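Local atomic coordinates of alanine racemase 1 (Caldanaerobacter subterraneus subsp. tengcongensis MB4, PDB entry 4Y2W), a protein that belongs to the alanine racemase family, whose fold joins an N-terminal TIM-barrel domain to a C-terminal domain rich in beta strands. Residues 26-31 with 239-244; 96-101 with 113-118; 4-9 with 378-383. The protein carries 1 engineered substitution. All coordinates share one frame; numbering follows the deposited sequence.

In the fold
The three contacts sample three parts of a two-domain chain: the interdomain connection, the outside of the barrel and the second domain. Contact 1 joins the helix that leads into the first barrel strand to the connection leaving the last one; contact 2 lies between two outer helices of the barrel; contact 3 brings the two chain ends together beside the second subunit. They do not touch. Contacts 2 and 3 are farthest apart, about 40 Å between centres, and contacts 1 and 3 come nearest, about 15 Å between closest atoms. None includes a residue of either alanine pocket, one formed by Lys-40, Tyr-44, Arg-138, His-168 and Gln-360, the other by Tyr-268, Tyr-287, Cys-315 and Met-316.

Contact 1 (26-31 with 239-244); sequences KKIVGK and ERKVEL
The last turn of helix 15-28, on the outside of the TIM barrel, meets the connection to the second domain: Ile-28 closes that helix, and its side chain packs on Lys-241 and Val-242 in the long connection between barrel strand 222-224 and strand 248-260. On the side of the buried Val-242, branched meets branched: Ile-28 CG1 lies 3.5 Å from Val-242 CG1, the two side chains crossing at about a right angle. With CG1 of Ile-28 set anti to its carbonyl carbon (chi1 -59°), CD1 is carried outward to the loop, where it comes within 3.7 Å of the same Val-242 CG1. CD1 also settles on the aliphatic part of Lys-241, 3.6 Å from CG and equally far from CD. Beyond those methylenes the lysine bends at chi3 (101°) and again at chi4, turning the ammonium group back to its own loop. There Lys-241 NZ forms a salt bridge of 2.8 Å with Glu-239 OE1, approaching on the anti side of the carboxylate and 19° out of its plane, and it also bonds to Leu-213 O at the end of helix 209-214. Val-242 has Tyr-233, Leu-213 and Glu-24 around it. The backbone of Glu-243 is held to helix 15-28 directly, its N by Glu-24 and its O by His-20. Lys-27 NZ and Glu-243 OE2 stay 6.2 Å apart and make no ion pair. The chemistry thus divides the work: the touch between the two segments is apolar, made by methyl and methylene groups, while the lysine ammonium is held by Glu-239 of the same loop and by Leu-213 O of helix 209-214, and the backbone of Glu-243 is bonded to earlier turns of helix 15-28.

Contact 2 (96-101 with 113-118); sequences QIVKHD and KELEKE
The carboxylate of Glu-118 is the flat group carried by a residue that touches across this contact, yet neither its faces nor its edges meet the opposite segment. The aliphatic stem does so instead: Glu-118 CG rests 3.9 Å from Val-98 CG2, and a bend at chi2 (66°) turns the acid group aside. The other methyl of the valine, CG1, lies about 4.0 Å from the carbonyl oxygen of Glu-118. Leu-115, one turn earlier, completes the apolar patch. Its CG stands anti to the backbone N (chi1 -180°), which carries CG toward the facing helix, with chi2 (51°) setting CD1 against Val-98 CG2 at 3.8 Å; the two side chains slide past each other in opposite directions. The same CD1 comes within 3.9 Å of Ile-97 CD1. One leucine methyl therefore serves two successive residues of the facing helix. Helix 94-99 follows the third barrel strand and helix 109-121 the fourth, so this is the usual contact between adjacent outer helices of a TIM barrel. Leu-115 also reaches inward to Ala-126 and Val-128 on strand 126-131, while Ile-97 meets Thr-68 of helix 68-76 on the neighbouring side.

Contact 3 (4-9 with 378-383); sequences DGVRPT and GIKIGE
Lys-380 NZ and Glu-383 OE1 form a salt bridge of 2.8 Å beside the side chain of Val-6, and the nitrogen meets OE1 nearly along the C-O axis. A fully extended lysine chain, leaving with CG anti to the backbone N (chi1 174°), makes the reach possible. Against this ion pair lies a single methyl group: Val-6 CG2 is 3.2 Å from Glu-383 OE1 and 3.4 Å from Glu-383 OE2, so both carboxylate oxygens border it. Lys-380 NZ is more distant, 4.0 Å from the same Val-6 CG2. Valine and glutamate run past one another in opposite directions, and the touch is van der Waals in character.

The charged pair belongs to strand 379-384, the outer partner of an antiparallel hairpin with strand 372-376, which in turn runs parallel to strand 10-14. Ile-381 and Gly-382 both bond through their backbones to Tyr-374, an arrangement consistent with a beta bulge; it would explain how residues three apart in a strand, Lys-380 and Glu-383, come to point the same way.

Segment 4-9 is the loop that enters strand 10-14, and it has a polar arrangement of its own. Asp-4 OD1 takes a weak bond from Val-6 N at 3.0 Å, bent to 127°, and pairs with Arg-10 NH2 in a salt bridge. Asp-4 OD2 stays 5.0 Å from Lys-380 NZ, a distance at which the opposite charges may still attract weakly, though they do not touch. Val-6 is buried, lying also on Pro-371 and Val-373. The loop borders the second subunit, whose Thr-92 and Gln-93 both bond to Asp-4 O.

Contact 1 (26-31 with 239-244)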
ATOM      1  N   LYS A  26      24.675   5.817 -16.840  1.00 61.96           N
ATOM      2  CA  LYS A  26      25.560   6.784 -17.496  1.00 62.02           C
ATOM      3  C   LYS A  26      26.574   6.123 -18.440  1.00 62.46           C
ATOM      4  O   LYS A  26      26.951   6.707 -19.456  1.00 62.57           O
ATOM      5  CB  LYS A  26      26.289   7.644 -16.458  1.00 61.19           C
ATOM      6  CG  LYS A  26      25.387   8.653 -15.764  1.00 61.29           C
ATOM      7  CD  LYS A  26      26.164   9.617 -14.874  1.00 61.57           C
ATOM      8  CE  LYS A  26      26.809  10.744 -15.668  1.00 60.94           C
ATOM      9  NZ  LYS A  26      25.810  11.627 -16.334  1.00 60.95           N
ATOM     10  N   LYS A  27      27.010   4.912 -18.104  1.00 63.16           N
ATOM     11  CA  LYS A  27      27.934   4.160 -18.953  1.00 64.93           C
ATOM     12  C   LYS A  27      27.290   3.752 -20.278  1.00 67.01           C
ATOM     13  O   LYS A  27      27.954   3.750 -21.311  1.00 68.06           O
ATOM     14  CB  LYS A  27      28.444   2.913 -18.223  1.00 64.90           C
ATOM     15  CG  LYS A  27      29.303   3.211 -17.003  1.00 64.53           C
ATOM     16  CD  LYS A  27      29.611   1.944 -16.219  1.00 65.53           C
ATOM     17  CE  LYS A  27      30.555   2.218 -15.058  1.00 65.25           C
ATOM     18  NZ  LYS A  27      30.895   0.982 -14.299  1.00 64.68           N
ATOM     19  N   ILE A  28      26.000   3.418 -20.238  1.00 70.01           N
ATOM     20  CA  ILE A  28      25.257   2.969 -21.423  1.00 72.37           C
ATOM     21  C   ILE A  28      24.978   4.117 -22.394  1.00 72.99           C
ATOM     22  O   ILE A  28      25.103   3.949 -23.609  1.00 74.80           O
ATOM     23  CB  ILE A  28      23.906   2.309 -21.036  1.00 73.81           C
ATOM     24  CG1 ILE A  28      24.127   1.104 -20.108  1.00 74.73           C
ATOM     25  CG2 ILE A  28      23.123   1.887 -22.278  1.00 73.82           C
ATOM     26  CD1 ILE A  28      25.123   0.087 -20.624  1.00 75.26           C
ATOM     27  N   VAL A  29      24.584   5.271 -21.858  1.00 73.41           N
ATOM     28  CA  VAL A  29      24.270   6.445 -22.681  1.00 73.92           C
ATOM     29  C   VAL A  29      25.512   7.293 -22.933  1.00 74.42           C
ATOM     30  O   VAL A  29      26.547   7.105 -22.291  1.00 74.38           O
ATOM     31  CB  VAL A  29      23.171   7.331 -22.042  1.00 73.20           C
ATOM     32  CG1 VAL A  29      21.953   6.493 -21.676  1.00 72.83           C
ATOM     33  CG2 VAL A  29      23.693   8.085 -20.822  1.00 73.20           C
ATOM     34  N   GLY A  30      25.396   8.234 -23.865  1.00 76.15           N
ATOM     35  CA  GLY A  30      26.492   9.144 -24.189  1.00 77.48           C
ATOM     36  C   GLY A  30      26.829  10.072 -23.036  1.00 78.33           C
ATOM     37  O   GLY A  30      26.133  10.096 -22.019  1.00 78.00           O
ATOM     38  N   LYS A  31      27.900  10.841 -23.195  1.00 78.99           N
ATOM     39  CA  LYS A  31      28.338  11.767 -22.154  1.00 79.90           C
ATOM     40  C   LYS A  31      27.496  13.048 -22.158  1.00 79.32           C
ATOM     41  O   LYS A  31      27.412  13.744 -21.142  1.00 78.42           O
ATOM     42  CB  LYS A  31      29.826  12.092 -22.317  1.00 81.35           C
ATOM     43  CG  LYS A  31      30.511  12.502 -21.022  1.00 83.53           C
ATOM     44  CD  LYS A  31      32.014  12.270 -21.078  1.00 85.39           C
ATOM     45  CE  LYS A  31      32.659  12.470 -19.716  1.00 86.30           C
ATOM     46  NZ  LYS A  31      32.555  13.879 -19.244  1.00 87.04           N
ATOM     47  N   GLU A 239      18.454  -6.944 -22.504  1.00 73.40           N
ATOM     48  CA  GLU A 239      19.819  -7.454 -22.659  1.00 76.25           C
ATOM     49  C   GLU A 239      20.579  -7.630 -21.335  1.00 76.92           C
ATOM     50  O   GLU A 239      21.371  -8.568 -21.201  1.00 78.51           O
ATOM     51  CB  GLU A 239      20.607  -6.575 -23.634  1.00 76.86           C
ATOM     52  CG  GLU A 239      20.017  -6.587 -25.039  1.00 77.77           C
ATOM     53  CD  GLU A 239      20.873  -5.871 -26.067  1.00 78.58           C
ATOM     54  OE1 GLU A 239      21.832  -5.171 -25.679  1.00 79.27           O
ATOM     55  OE2 GLU A 239      20.578  -6.010 -27.273  1.00 79.28           O
ATOM     56  N   ARG A 240      20.336  -6.739 -20.372  1.00 73.69           N
ATOM     57  CA  ARG A 240      20.926  -6.836 -19.025  1.00 72.55           C
ATOM     58  C   ARG A 240      22.450  -6.705 -19.031  1.00 72.21           C
ATOM     59  O   ARG A 240      23.144  -7.404 -18.288  1.00 70.62           O
ATOM     60  CB  ARG A 240      20.513  -8.147 -18.322  1.00 71.51           C
ATOM     61  CG  ARG A 240      19.010  -8.397 -18.281  1.00 71.48           C
ATOM     62  CD  ARG A 240      18.649  -9.696 -17.567  1.00 69.87           C
ATOM     63  NE  ARG A 240      17.195  -9.835 -17.417  1.00 67.76           N
ATOM     64  CZ  ARG A 240      16.546 -10.099 -16.278  1.00 66.86           C
ATOM     65  NH1 ARG A 240      17.195 -10.293 -15.132  1.00 65.50           N
ATOM     66  NH2 ARG A 240      15.218 -10.186 -16.290  1.00 66.46           N
ATOM     67  N   LYS A 241      22.963  -5.794 -19.858  1.00 73.57           N
ATOM     68  CA  LYS A 241      24.410  -5.588 -19.979  1.00 74.55           C
ATOM     69  C   LYS A 241      24.983  -4.795 -18.792  1.00 72.70           C
ATOM     70  O   LYS A 241      26.201  -4.758 -18.593  1.00 70.76           O
ATOM     71  CB  LYS A 241      24.751  -4.905 -21.315  1.00 76.31           C
ATOM     72  CG  LYS A 241      24.642  -3.385 -21.322  1.00 78.87           C
ATOM     73  CD  LYS A 241      24.805  -2.807 -22.725  1.00 81.29           C
ATOM     74  CE  LYS A 241      23.470  -2.445 -23.367  1.00 81.78           C
ATOM     75  NZ  LYS A 241      22.560  -3.615 -23.522  1.00 82.25           N
ATOM     76  N   VAL A 242      24.099  -4.160 -18.022  1.00 69.69           N
ATOM     77  CA  VAL A 242      24.486  -3.417 -16.819  1.00 66.89           C
ATOM     78  C   VAL A 242      24.625  -4.339 -15.605  1.00 63.66           C
ATOM     79  O   VAL A 242      24.007  -5.400 -15.554  1.00 60.96           O
ATOM     80  CB  VAL A 242      23.480  -2.284 -16.501  1.00 66.28           C
ATOM     81  CG1 VAL A 242      23.377  -1.322 -17.676  1.00 66.50           C
ATOM     82  CG2 VAL A 242      22.104  -2.835 -16.139  1.00 65.56           C
ATOM     83  N   GLU A 243      25.438  -3.916 -14.639  1.00 63.21           N
ATOM     84  CA  GLU A 243      25.651  -4.663 -13.397  1.00 63.94           C
ATOM     85  C   GLU A 243      24.904  -3.994 -12.242  1.00 61.83           C
ATOM     86  O   GLU A 243      25.392  -3.027 -11.654  1.00 60.92           O
ATOM     87  CB  GLU A 243      27.143  -4.731 -13.065  1.00 65.97           C
ATOM     88  CG  GLU A 243      27.472  -5.623 -11.872  1.00 68.86           C
ATOM     89  CD  GLU A 243      28.379  -4.954 -10.848  1.00 71.39           C
ATOM     90  OE1 GLU A 243      28.177  -5.194  -9.637  1.00 71.34           O
ATOM     91  OE2 GLU A 243      29.286  -4.190 -11.246  1.00 73.90           O
ATOM     92  N   LEU A 244      23.728  -4.521 -11.910  1.00 59.55           N
ATOM     93  CA  LEU A 244      22.892  -3.932 -10.867  1.00 58.66           C
ATOM     94  C   LEU A 244      23.209  -4.501  -9.487  1.00 56.62           C
ATOM     95  O   LEU A 244      23.562  -5.677  -9.356  1.00 54.91           O
ATOM     96  CB  LEU A 244      21.407  -4.136 -11.188  1.00 58.75           C
ATOM     97  CG  LEU A 244      20.917  -3.495 -12.490  1.00 59.59           C
ATOM     98  CD1 LEU A 244      19.483  -3.906 -12.797  1.00 59.69           C
ATOM     99  CD2 LEU A 244      21.039  -1.979 -12.445  1.00 58.94           C
TER

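Contact 2 (96-101 with 113-118)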
ATOM      1  N   GLN A  96       0.558  26.275  -7.255  1.00 57.67           N
ATOM      2  CA  GLN A  96       1.658  25.613  -6.560  1.00 58.00           C
ATOM      3  C   GLN A  96       2.805  25.234  -7.497  1.00 55.77           C
ATOM      4  O   GLN A  96       3.975  25.450  -7.168  1.00 54.44           O
ATOM      5  CB  GLN A  96       1.140  24.366  -5.831  1.00 60.67           C
ATOM      6  CG  GLN A  96       0.053  24.639  -4.796  1.00 62.14           C
ATOM      7  CD  GLN A  96       0.531  25.536  -3.667  1.00 64.46           C
ATOM      8  OE1 GLN A  96       1.093  25.064  -2.678  1.00 65.31           O
ATOM      9  NE2 GLN A  96       0.307  26.840  -3.811  1.00 65.52           N
ATOM     10  N   ILE A  97       2.470  24.666  -8.651  1.00 54.39           N
ATOM     11  CA  ILE A  97       3.486  24.254  -9.633  1.00 54.17           C
ATOM     12  C   ILE A  97       4.268  25.437 -10.213  1.00 54.14           C
ATOM     13  O   ILE A  97       5.454  25.308 -10.534  1.00 52.96           O
ATOM     14  CB  ILE A  97       2.893  23.404 -10.782  1.00 53.66           C
ATOM     15  CG1 ILE A  97       1.772  24.151 -11.516  1.00 53.68           C
ATOM     16  CG2 ILE A  97       2.386  22.074 -10.242  1.00 53.26           C
ATOM     17  CD1 ILE A  97       1.315  23.464 -12.783  1.00 54.25           C
ATOM     18  N   VAL A  98       3.603  26.581 -10.343  1.00 54.45           N
ATOM     19  CA  VAL A  98       4.257  27.808 -10.792  1.00 55.17           C
ATOM     20  C   VAL A  98       5.136  28.377  -9.678  1.00 55.26           C
ATOM     21  O   VAL A  98       6.252  28.838  -9.934  1.00 54.99           O
ATOM     22  CB  VAL A  98       3.224  28.869 -11.231  1.00 55.67           C
ATOM     23  CG1 VAL A  98       3.907  30.191 -11.557  1.00 56.28           C
ATOM     24  CG2 VAL A  98       2.432  28.372 -12.433  1.00 56.33           C
ATOM     25  N   LYS A  99       4.628  28.336  -8.447  1.00 55.15           N
ATOM     26  CA  LYS A  99       5.330  28.887  -7.287  1.00 56.23           C
ATOM     27  C   LYS A  99       6.646  28.163  -7.016  1.00 55.68           C
ATOM     28  O   LYS A  99       7.680  28.800  -6.805  1.00 56.05           O
ATOM     29  CB  LYS A  99       4.433  28.820  -6.046  1.00 57.10           C
ATOM     30  CG  LYS A  99       4.956  29.587  -4.842  1.00 58.96           C
ATOM     31  CD  LYS A  99       3.933  29.585  -3.716  1.00 61.15           C
ATOM     32  CE  LYS A  99       4.419  30.370  -2.508  1.00 62.40           C
ATOM     33  NZ  LYS A  99       3.543  30.155  -1.321  1.00 62.89           N
ATOM     34  N   HIS A 100       6.604  26.835  -7.037  1.00 54.81           N
ATOM     35  CA  HIS A 100       7.774  26.024  -6.704  1.00 54.54           C
ATOM     36  C   HIS A 100       8.524  25.529  -7.946  1.00 52.51           C
ATOM     37  O   HIS A 100       9.379  24.645  -7.853  1.00 50.92           O
ATOM     38  CB  HIS A 100       7.359  24.864  -5.792  1.00 54.91           C
ATOM     39  CG  HIS A 100       6.882  25.308  -4.443  1.00 55.21           C
ATOM     40  ND1 HIS A 100       5.551  25.315  -4.087  1.00 55.42           N
ATOM     41  CD2 HIS A 100       7.560  25.782  -3.370  1.00 55.42           C
ATOM     42  CE1 HIS A 100       5.430  25.760  -2.849  1.00 55.47           C
ATOM     43  NE2 HIS A 100       6.635  26.051  -2.392  1.00 55.91           N
ATOM     44  N   ASP A 101       8.203  26.112  -9.100  1.00 52.26           N
ATOM     45  CA  ASP A 101       8.969  25.917 -10.325  1.00 52.39           C
ATOM     46  C   ASP A 101       9.042  24.439 -10.714  1.00 50.72           C
ATOM     47  O   ASP A 101      10.115  23.828 -10.720  1.00 50.26           O
ATOM     48  CB  ASP A 101      10.369  26.532 -10.171  1.00 54.41           C
ATOM     49  CG  ASP A 101      11.118  26.622 -11.484  1.00 57.11           C
ATOM     50  OD1 ASP A 101      10.463  26.817 -12.529  1.00 58.77           O
ATOM     51  OD2 ASP A 101      12.365  26.499 -11.471  1.00 59.19           O
ATOM     52  N   LYS A 113      -2.964  27.608 -21.921  1.00 54.01           N
ATOM     53  CA  LYS A 113      -3.434  28.974 -21.659  1.00 56.76           C
ATOM     54  C   LYS A 113      -3.682  29.209 -20.172  1.00 56.34           C
ATOM     55  O   LYS A 113      -3.246  30.219 -19.619  1.00 55.74           O
ATOM     56  CB  LYS A 113      -4.727  29.267 -22.431  1.00 59.52           C
ATOM     57  CG  LYS A 113      -4.557  29.437 -23.934  1.00 62.03           C
ATOM     58  CD  LYS A 113      -5.892  29.763 -24.595  1.00 64.92           C
ATOM     59  CE  LYS A 113      -5.804  29.746 -26.115  1.00 66.84           C
ATOM     60  NZ  LYS A 113      -4.821  30.733 -26.646  1.00 67.66           N
ATOM     61  N   GLU A 114      -4.392  28.275 -19.542  1.00 57.12           N
ATOM     62  CA  GLU A 114      -4.684  28.342 -18.105  1.00 56.87           C
ATOM     63  C   GLU A 114      -3.407  28.337 -17.269  1.00 54.98           C
ATOM     64  O   GLU A 114      -3.332  29.011 -16.239  1.00 55.55           O
ATOM     65  CB  GLU A 114      -5.586  27.176 -17.679  1.00 58.30           C
ATOM     66  CG  GLU A 114      -7.019  27.273 -18.190  1.00 59.37           C
ATOM     67  CD  GLU A 114      -7.808  25.986 -17.999  1.00 60.90           C
ATOM     68  OE1 GLU A 114      -8.820  25.799 -18.709  1.00 61.36           O
ATOM     69  OE2 GLU A 114      -7.423  25.156 -17.147  1.00 61.87           O
ATOM     70  N   LEU A 115      -2.407  27.579 -17.707  1.00 53.38           N
ATOM     71  CA  LEU A 115      -1.108  27.584 -17.042  1.00 53.39           C
ATOM     72  C   LEU A 115      -0.403  28.923 -17.247  1.00 54.24           C
ATOM     73  O   LEU A 115       0.119  29.498 -16.292  1.00 54.27           O
ATOM     74  CB  LEU A 115      -0.229  26.431 -17.542  1.00 52.53           C
ATOM     75  CG  LEU A 115       1.176  26.306 -16.926  1.00 52.10           C
ATOM     76  CD1 LEU A 115       1.139  26.314 -15.402  1.00 51.55           C
ATOM     77  CD2 LEU A 115       1.863  25.047 -17.432  1.00 51.58           C
ATOM     78  N   GLU A 116      -0.396  29.413 -18.488  1.00 55.82           N
ATOM     79  CA  GLU A 116       0.240  30.695 -18.823  1.00 55.88           C
ATOM     80  C   GLU A 116      -0.334  31.817 -17.964  1.00 54.94           C
ATOM     81  O   GLU A 116       0.413  32.623 -17.411  1.00 54.08           O
ATOM     82  CB  GLU A 116       0.055  31.039 -20.310  1.00 57.16           C
ATOM     83  CG  GLU A 116       0.978  32.152 -20.806  1.00 58.27           C
ATOM     84  CD  GLU A 116       0.520  32.822 -22.095  1.00 58.22           C
ATOM     85  OE1 GLU A 116      -0.645  32.642 -22.508  1.00 58.11           O
ATOM     86  OE2 GLU A 116       1.336  33.549 -22.700  1.00 59.32           O
ATOM     87  N   LYS A 117      -1.660  31.846 -17.852  1.00 54.48           N
ATOM     88  CA  LYS A 117      -2.371  32.833 -17.038  1.00 55.85           C
ATOM     89  C   LYS A 117      -1.800  32.923 -15.618  1.00 56.49           C
ATOM     90  O   LYS A 117      -1.529  34.018 -15.119  1.00 57.26           O
ATOM     91  CB  LYS A 117      -3.862  32.482 -16.992  1.00 56.91           C
ATOM     92  CG  LYS A 117      -4.762  33.535 -16.363  1.00 58.75           C
ATOM     93  CD  LYS A 117      -6.231  33.168 -16.550  1.00 60.54           C
ATOM     94  CE  LYS A 117      -7.137  33.846 -15.530  1.00 62.36           C
ATOM     95  NZ  LYS A 117      -7.278  35.311 -15.764  1.00 63.38           N
ATOM     96  N   GLU A 118      -1.606  31.767 -14.985  1.00 55.48           N
ATOM     97  CA  GLU A 118      -1.039  31.700 -13.635  1.00 53.79           C
ATOM     98  C   GLU A 118       0.449  32.080 -13.620  1.00 54.58           C
ATOM     99  O   GLU A 118       0.929  32.673 -12.653  1.00 54.01           O
ATOM    100  CB  GLU A 118      -1.238  30.293 -13.058  1.00 52.54           C
ATOM    101  CG  GLU A 118      -0.903  30.143 -11.580  1.00 51.11           C
ATOM    102  CD  GLU A 118      -1.838  30.917 -10.670  1.00 49.77           C
ATOM    103  OE1 GLU A 118      -3.054  30.969 -10.956  1.00 48.17           O
ATOM    104  OE2 GLU A 118      -1.353  31.463  -9.658  1.00 48.57           O
TER

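Contact 3 (4-9 with 378-383)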
ATOM      1  N   ASP A   4      15.319  -3.146  18.025  1.00 42.66           N
ATOM      2  CA  ASP A   4      15.757  -1.759  18.187  1.00 42.66           C
ATOM      3  C   ASP A   4      14.547  -0.826  18.152  1.00 42.03           C
ATOM      4  O   ASP A   4      13.414  -1.289  18.161  1.00 44.44           O
ATOM      5  CB  ASP A   4      16.776  -1.393  17.096  1.00 42.36           C
ATOM      6  CG  ASP A   4      16.202  -1.494  15.691  1.00 42.19           C
ATOM      7  OD1 ASP A   4      14.963  -1.534  15.540  1.00 41.76           O
ATOM      8  OD2 ASP A   4      16.994  -1.531  14.729  1.00 42.20           O
ATOM      9  N   GLY A   5      14.789   0.480  18.110  1.00 41.42           N
ATOM     10  CA  GLY A   5      13.715   1.469  18.078  1.00 41.13           C
ATOM     11  C   GLY A   5      12.742   1.327  16.922  1.00 40.76           C
ATOM     12  O   GLY A   5      11.567   1.653  17.061  1.00 42.26           O
ATOM     13  N   VAL A   6      13.225   0.838  15.784  1.00 39.99           N
ATOM     14  CA  VAL A   6      12.405   0.696  14.581  1.00 39.25           C
ATOM     15  C   VAL A   6      11.594  -0.598  14.632  1.00 38.68           C
ATOM     16  O   VAL A   6      12.022  -1.584  15.233  1.00 39.02           O
ATOM     17  CB  VAL A   6      13.281   0.717  13.307  1.00 39.07           C
ATOM     18  CG1 VAL A   6      12.432   0.557  12.048  1.00 39.45           C
ATOM     19  CG2 VAL A   6      14.080   2.010  13.240  1.00 38.67           C
ATOM     20  N   ARG A   7      10.422  -0.587  13.998  1.00 37.63           N
ATOM     21  CA  ARG A   7       9.568  -1.772  13.914  1.00 36.65           C
ATOM     22  C   ARG A   7      10.356  -2.975  13.394  1.00 37.20           C
ATOM     23  O   ARG A   7      11.218  -2.817  12.523  1.00 38.29           O
ATOM     24  CB  ARG A   7       8.376  -1.502  12.991  1.00 35.54           C
ATOM     25  CG  ARG A   7       7.381  -2.648  12.896  1.00 34.78           C
ATOM     26  CD  ARG A   7       6.399  -2.429  11.767  1.00 34.48           C
ATOM     27  NE  ARG A   7       5.502  -3.569  11.603  1.00 34.70           N
ATOM     28  CZ  ARG A   7       4.670  -3.742  10.576  1.00 33.83           C
ATOM     29  NH1 ARG A   7       4.609  -2.851   9.592  1.00 33.65           N
ATOM     30  NH2 ARG A   7       3.902  -4.821  10.528  1.00 33.53           N
ATOM     31  N   PRO A   8      10.067  -4.182  13.919  1.00 37.21           N
ATOM     32  CA  PRO A   8      10.761  -5.368  13.418  1.00 37.60           C
ATOM     33  C   PRO A   8      10.619  -5.541  11.903  1.00 37.51           C
ATOM     34  O   PRO A   8      11.627  -5.656  11.203  1.00 37.69           O
ATOM     35  CB  PRO A   8      10.087  -6.515  14.177  1.00 37.66           C
ATOM     36  CG  PRO A   8       9.588  -5.894  15.431  1.00 37.12           C
ATOM     37  CD  PRO A   8       9.174  -4.509  15.045  1.00 37.28           C
ATOM     38  N   THR A   9       9.381  -5.547  11.410  1.00 37.30           N
ATOM     39  CA  THR A   9       9.118  -5.602   9.973  1.00 37.09           C
ATOM     40  C   THR A   9       9.536  -4.274   9.349  1.00 37.95           C
ATOM     41  O   THR A   9       9.044  -3.221   9.750  1.00 37.74           O
ATOM     42  CB  THR A   9       7.631  -5.885   9.687  1.00 36.47           C
ATOM     43  OG1 THR A   9       7.321  -7.225  10.079  1.00 36.25           O
ATOM     44  CG2 THR A   9       7.303  -5.721   8.213  1.00 36.87           C
ATOM     45  N   GLY A 378      27.456   0.810   4.031  1.00 57.80           N
ATOM     46  CA  GLY A 378      27.283  -0.181   5.100  1.00 57.67           C
ATOM     47  C   GLY A 378      26.673   0.337   6.394  1.00 57.46           C
ATOM     48  O   GLY A 378      26.145  -0.450   7.181  1.00 56.64           O
ATOM     49  N   ILE A 379      26.735   1.652   6.612  1.00 57.07           N
ATOM     50  CA  ILE A 379      26.291   2.268   7.864  1.00 57.73           C
ATOM     51  C   ILE A 379      24.894   2.880   7.725  1.00 55.93           C
ATOM     52  O   ILE A 379      24.560   3.446   6.686  1.00 54.14           O
ATOM     53  CB  ILE A 379      27.270   3.380   8.314  1.00 59.39           C
ATOM     54  CG1 ILE A 379      28.724   2.883   8.277  1.00 60.13           C
ATOM     55  CG2 ILE A 379      26.904   3.898   9.702  1.00 59.38           C
ATOM     56  CD1 ILE A 379      29.008   1.676   9.151  1.00 60.22           C
ATOM     57  N   LYS A 380      24.095   2.767   8.786  1.00 55.63           N
ATOM     58  CA  LYS A 380      22.755   3.352   8.833  1.00 54.66           C
ATOM     59  C   LYS A 380      22.855   4.853   9.074  1.00 53.93           C
ATOM     60  O   LYS A 380      23.543   5.284   9.999  1.00 53.39           O
ATOM     61  CB  LYS A 380      21.927   2.707   9.949  1.00 55.62           C
ATOM     62  CG  LYS A 380      20.566   3.356  10.178  1.00 56.45           C
ATOM     63  CD  LYS A 380      19.856   2.780  11.392  1.00 56.18           C
ATOM     64  CE  LYS A 380      18.599   3.574  11.710  1.00 57.01           C
ATOM     65  NZ  LYS A 380      17.878   3.053  12.904  1.00 57.22           N
ATOM     66  N   ILE A 381      22.147   5.640   8.265  1.00 53.85           N
ATOM     67  CA  ILE A 381      22.255   7.103   8.317  1.00 54.40           C
ATOM     68  C   ILE A 381      20.925   7.840   8.503  1.00 53.40           C
ATOM     69  O   ILE A 381      20.871   9.059   8.349  1.00 54.10           O
ATOM     70  CB  ILE A 381      22.923   7.655   7.040  1.00 55.31           C
ATOM     71  CG1 ILE A 381      22.069   7.338   5.806  1.00 56.34           C
ATOM     72  CG2 ILE A 381      24.329   7.090   6.892  1.00 54.87           C
ATOM     73  CD1 ILE A 381      22.260   8.324   4.679  1.00 56.53           C
ATOM     74  N   GLY A 382      19.861   7.116   8.831  1.00 52.27           N
ATOM     75  CA  GLY A 382      18.553   7.737   9.000  1.00 50.77           C
ATOM     76  C   GLY A 382      17.425   6.759   8.776  1.00 50.83           C
ATOM     77  O   GLY A 382      17.639   5.638   8.309  1.00 50.38           O
ATOM     78  N   GLU A 383      16.214   7.199   9.104  1.00 50.82           N
ATOM     79  CA  GLU A 383      15.029   6.355   9.018  1.00 49.32           C
ATOM     80  C   GLU A 383      13.769   7.194   8.872  1.00 48.27           C
ATOM     81  O   GLU A 383      13.735   8.354   9.288  1.00 47.95           O
ATOM     82  CB  GLU A 383      14.915   5.499  10.276  1.00 50.70           C
ATOM     83  CG  GLU A 383      14.827   6.302  11.567  1.00 52.12           C
ATOM     84  CD  GLU A 383      14.684   5.423  12.795  1.00 53.53           C
ATOM     85  OE1 GLU A 383      15.692   4.803  13.204  1.00 54.16           O
ATOM     86  OE2 GLU A 383      13.564   5.363  13.350  1.00 52.94           O
TER